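Local structure of NOL1/NOP2/sun family protein (Enterococcus faecium, 3M4X) at residues P399-T404 against G424-V429. The protein probably methylates ribosomal RNA, joining a Rossmann-type methyltransferase domain to a C-terminal PUA-like domain expected to bind RNA. Numbering follows the deposited sequence.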
loop_
_atom_site.group_PDB
_atom_site.type_symbol
_atom_site.label_atom_id
_atom_site.label_comp_id
_atom_site.label_asym_id
_atom_site.label_seq_id
_atom_site.Cartn_x
_atom_site.Cartn_y
_atom_site.Cartn_z
ATOM N N PRO A 399 27.550 7.364 -5.544
ATOM C CA PRO A 399 27.814 8.650 -6.205
ATOM C C PRO A 399 26.553 9.512 -6.248
ATOM O O PRO A 399 25.526 9.123 -6.823
ATOM C CB PRO A 399 28.243 8.246 -7.626
ATOM C CG PRO A 399 28.719 6.847 -7.493
ATOM C CD PRO A 399 27.799 6.230 -6.448
ATOM N N CYS A 400 26.642 10.672 -5.615
ATOM C CA CYS A 400 25.515 11.575 -5.482
ATOM C C CYS A 400 25.821 12.923 -6.093
ATOM O O CYS A 400 26.950 13.399 -6.044
ATOM C CB CYS A 400 25.198 11.782 -4.001
ATOM S SG CYS A 400 24.481 10.362 -3.216
ATOM N N LEU A 401 24.796 13.557 -6.637
ATOM C CA LEU A 401 24.926 14.918 -7.131
ATOM C C LEU A 401 23.812 15.733 -6.471
ATOM O O LEU A 401 22.658 15.686 -6.888
ATOM C CB LEU A 401 24.841 14.905 -8.664
ATOM C CG LEU A 401 24.630 16.099 -9.606
ATOM C CD1 LEU A 401 24.335 17.425 -8.914
ATOM C CD2 LEU A 401 25.799 16.214 -10.551
ATOM N N PRO A 402 24.153 16.446 -5.396
ATOM C CA PRO A 402 23.197 17.318 -4.716
ATOM C C PRO A 402 22.636 18.380 -5.667
ATOM O O PRO A 402 23.392 18.953 -6.450
ATOM C CB PRO A 402 24.053 17.997 -3.638
ATOM C CG PRO A 402 25.223 17.077 -3.427
ATOM C CD PRO A 402 25.496 16.505 -4.787
ATOM N N ILE A 403 21.333 18.627 -5.601
ATOM C CA ILE A 403 20.687 19.613 -6.457
ATOM C C ILE A 403 19.875 20.589 -5.613
ATOM O O ILE A 403 19.658 20.351 -4.418
ATOM C CB ILE A 403 19.758 18.951 -7.469
ATOM C CG1 ILE A 403 18.596 18.283 -6.745
ATOM C CG2 ILE A 403 20.536 17.930 -8.304
ATOM C CD1 ILE A 403 17.517 17.760 -7.657
ATOM N N THR A 404 19.452 21.690 -6.242
ATOM C CA THR A 404 18.652 22.739 -5.610
ATOM C C THR A 404 17.196 22.479 -5.977
ATOM O O THR A 404 16.919 21.603 -6.788
ATOM C CB THR A 404 19.062 24.152 -6.133
ATOM O OG1 THR A 404 18.787 24.239 -7.535
ATOM C CG2 THR A 404 20.554 24.409 -5.918
ATOM N N GLY A 424 29.193 10.496 -14.880
ATOM C CA GLY A 424 28.317 9.428 -15.340
ATOM C C GLY A 424 27.051 9.325 -14.490
ATOM O O GLY A 424 26.490 10.347 -14.079
ATOM N N TRP A 425 26.602 8.099 -14.230
ATOM C CA TRP A 425 25.365 7.862 -13.476
ATOM C C TRP A 425 25.444 8.406 -12.069
ATOM O O TRP A 425 26.325 8.036 -11.304
ATOM C CB TRP A 425 25.030 6.370 -13.430
ATOM C CG TRP A 425 24.723 5.853 -14.769
ATOM C CD1 TRP A 425 25.496 5.018 -15.533
ATOM C CD2 TRP A 425 23.570 6.165 -15.551
ATOM N NE1 TRP A 425 24.880 4.783 -16.739
ATOM C CE2 TRP A 425 23.695 5.477 -16.773
ATOM C CE3 TRP A 425 22.435 6.955 -15.330
ATOM C CZ2 TRP A 425 22.728 5.554 -17.771
ATOM C CZ3 TRP A 425 21.475 7.027 -16.321
ATOM C CH2 TRP A 425 21.629 6.336 -17.526
ATOM N N VAL A 426 24.525 9.299 -11.725
ATOM C CA VAL A 426 24.544 9.910 -10.405
ATOM C C VAL A 426 23.147 9.947 -9.833
ATOM O O VAL A 426 22.176 10.157 -10.565
ATOM C CB VAL A 426 25.134 11.343 -10.438
ATOM C CG1 VAL A 426 26.612 11.301 -10.812
ATOM C CG2 VAL A 426 24.352 12.240 -11.403
ATOM N N LEU A 427 23.052 9.716 -8.527
ATOM C CA LEU A 427 21.792 9.862 -7.811
ATOM C C LEU A 427 21.598 11.339 -7.496
ATOM O O LEU A 427 22.388 11.924 -6.766
ATOM C CB LEU A 427 21.822 9.067 -6.496
ATOM C CG LEU A 427 20.525 9.094 -5.673
ATOM C CD1 LEU A 427 19.408 8.334 -6.394
ATOM C CD2 LEU A 427 20.724 8.564 -4.250
ATOM N N LEU A 428 20.555 11.941 -8.050
ATOM C CA LEU A 428 20.213 13.321 -7.699
ATOM C C LEU A 428 19.588 13.364 -6.309
ATOM O O LEU A 428 18.670 12.606 -6.015
ATOM C CB LEU A 428 19.268 13.925 -8.742
ATOM C CG LEU A 428 19.784 13.741 -10.172
ATOM C CD1 LEU A 428 18.987 14.564 -11.168
ATOM C CD2 LEU A 428 21.253 14.091 -10.273
ATOM N N VAL A 429 20.109 14.229 -5.444
ATOM C CA VAL A 429 19.642 14.303 -4.062
ATOM C C VAL A 429 19.291 15.741 -3.680
ATOM O O VAL A 429 20.128 16.639 -3.785
ATOM C CB VAL A 429 20.683 13.734 -3.066
ATOM C CG1 VAL A 429 20.213 13.910 -1.634
ATOM C CG2 VAL A 429 20.961 12.261 -3.349
HETATM O O HOH W 1 20.750 19.524 -2.140
#
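Leu401 and Leu427 are joined by a backbone hydrogen bond, Leu401 N to Leu427 O at 2.9 Å, one of four that zip strand 400-403 to strand 426-430 as parallel neighbours. Leu427 N donates to Pro399 O (3.1 Å) and Ile403 N to Val429 O (2.9 Å). The remaining bond, Val429 N to Leu401 O, is longer at 3.3 Å, its donor standing 50° out of the carbonyl plane. The two bonds of Leu401 thus reach Leu427 and Val429 on either side of Leu428, as parallel pairing requires. Pro402, between the bonded Leu401 and Ile403, pairs with Val429, its backbone N turned away from strand 426-430; Pro402 CA lies 3.3 Å from Val429 O in a CA-H...O contact. A water bonds to Ile403 O and weakly to Val429 O, bridging the strand ends.

Apolar packing differs on the two faces. On one, Cys400 SG meets Val429 CG2 at 4.0 Å and, more loosely, Leu427 CD2. On the other, the Leu401 and Leu428 side chains run alongside each other in one direction; with CG anti to the backbone N (chi1 166°), Leu401 sets CG 4.0 Å from Leu428 CD2. Leu401 CB packs on Val426 CG2 at 3.9 Å. Ile403 CG2 approaches Leu428 CB, and Ile403 CG1 packs against Val429 O.

The pair forms one side of the five-stranded mixed sheet of the PUA-like domain: 400-403 is outermost, and 426-430 pairs antiparallel with 433-441 beyond it. Helix 405-413, following the N-cap Thr404, covers the Ile403 and Leu428 side through Trp408 and Tyr411.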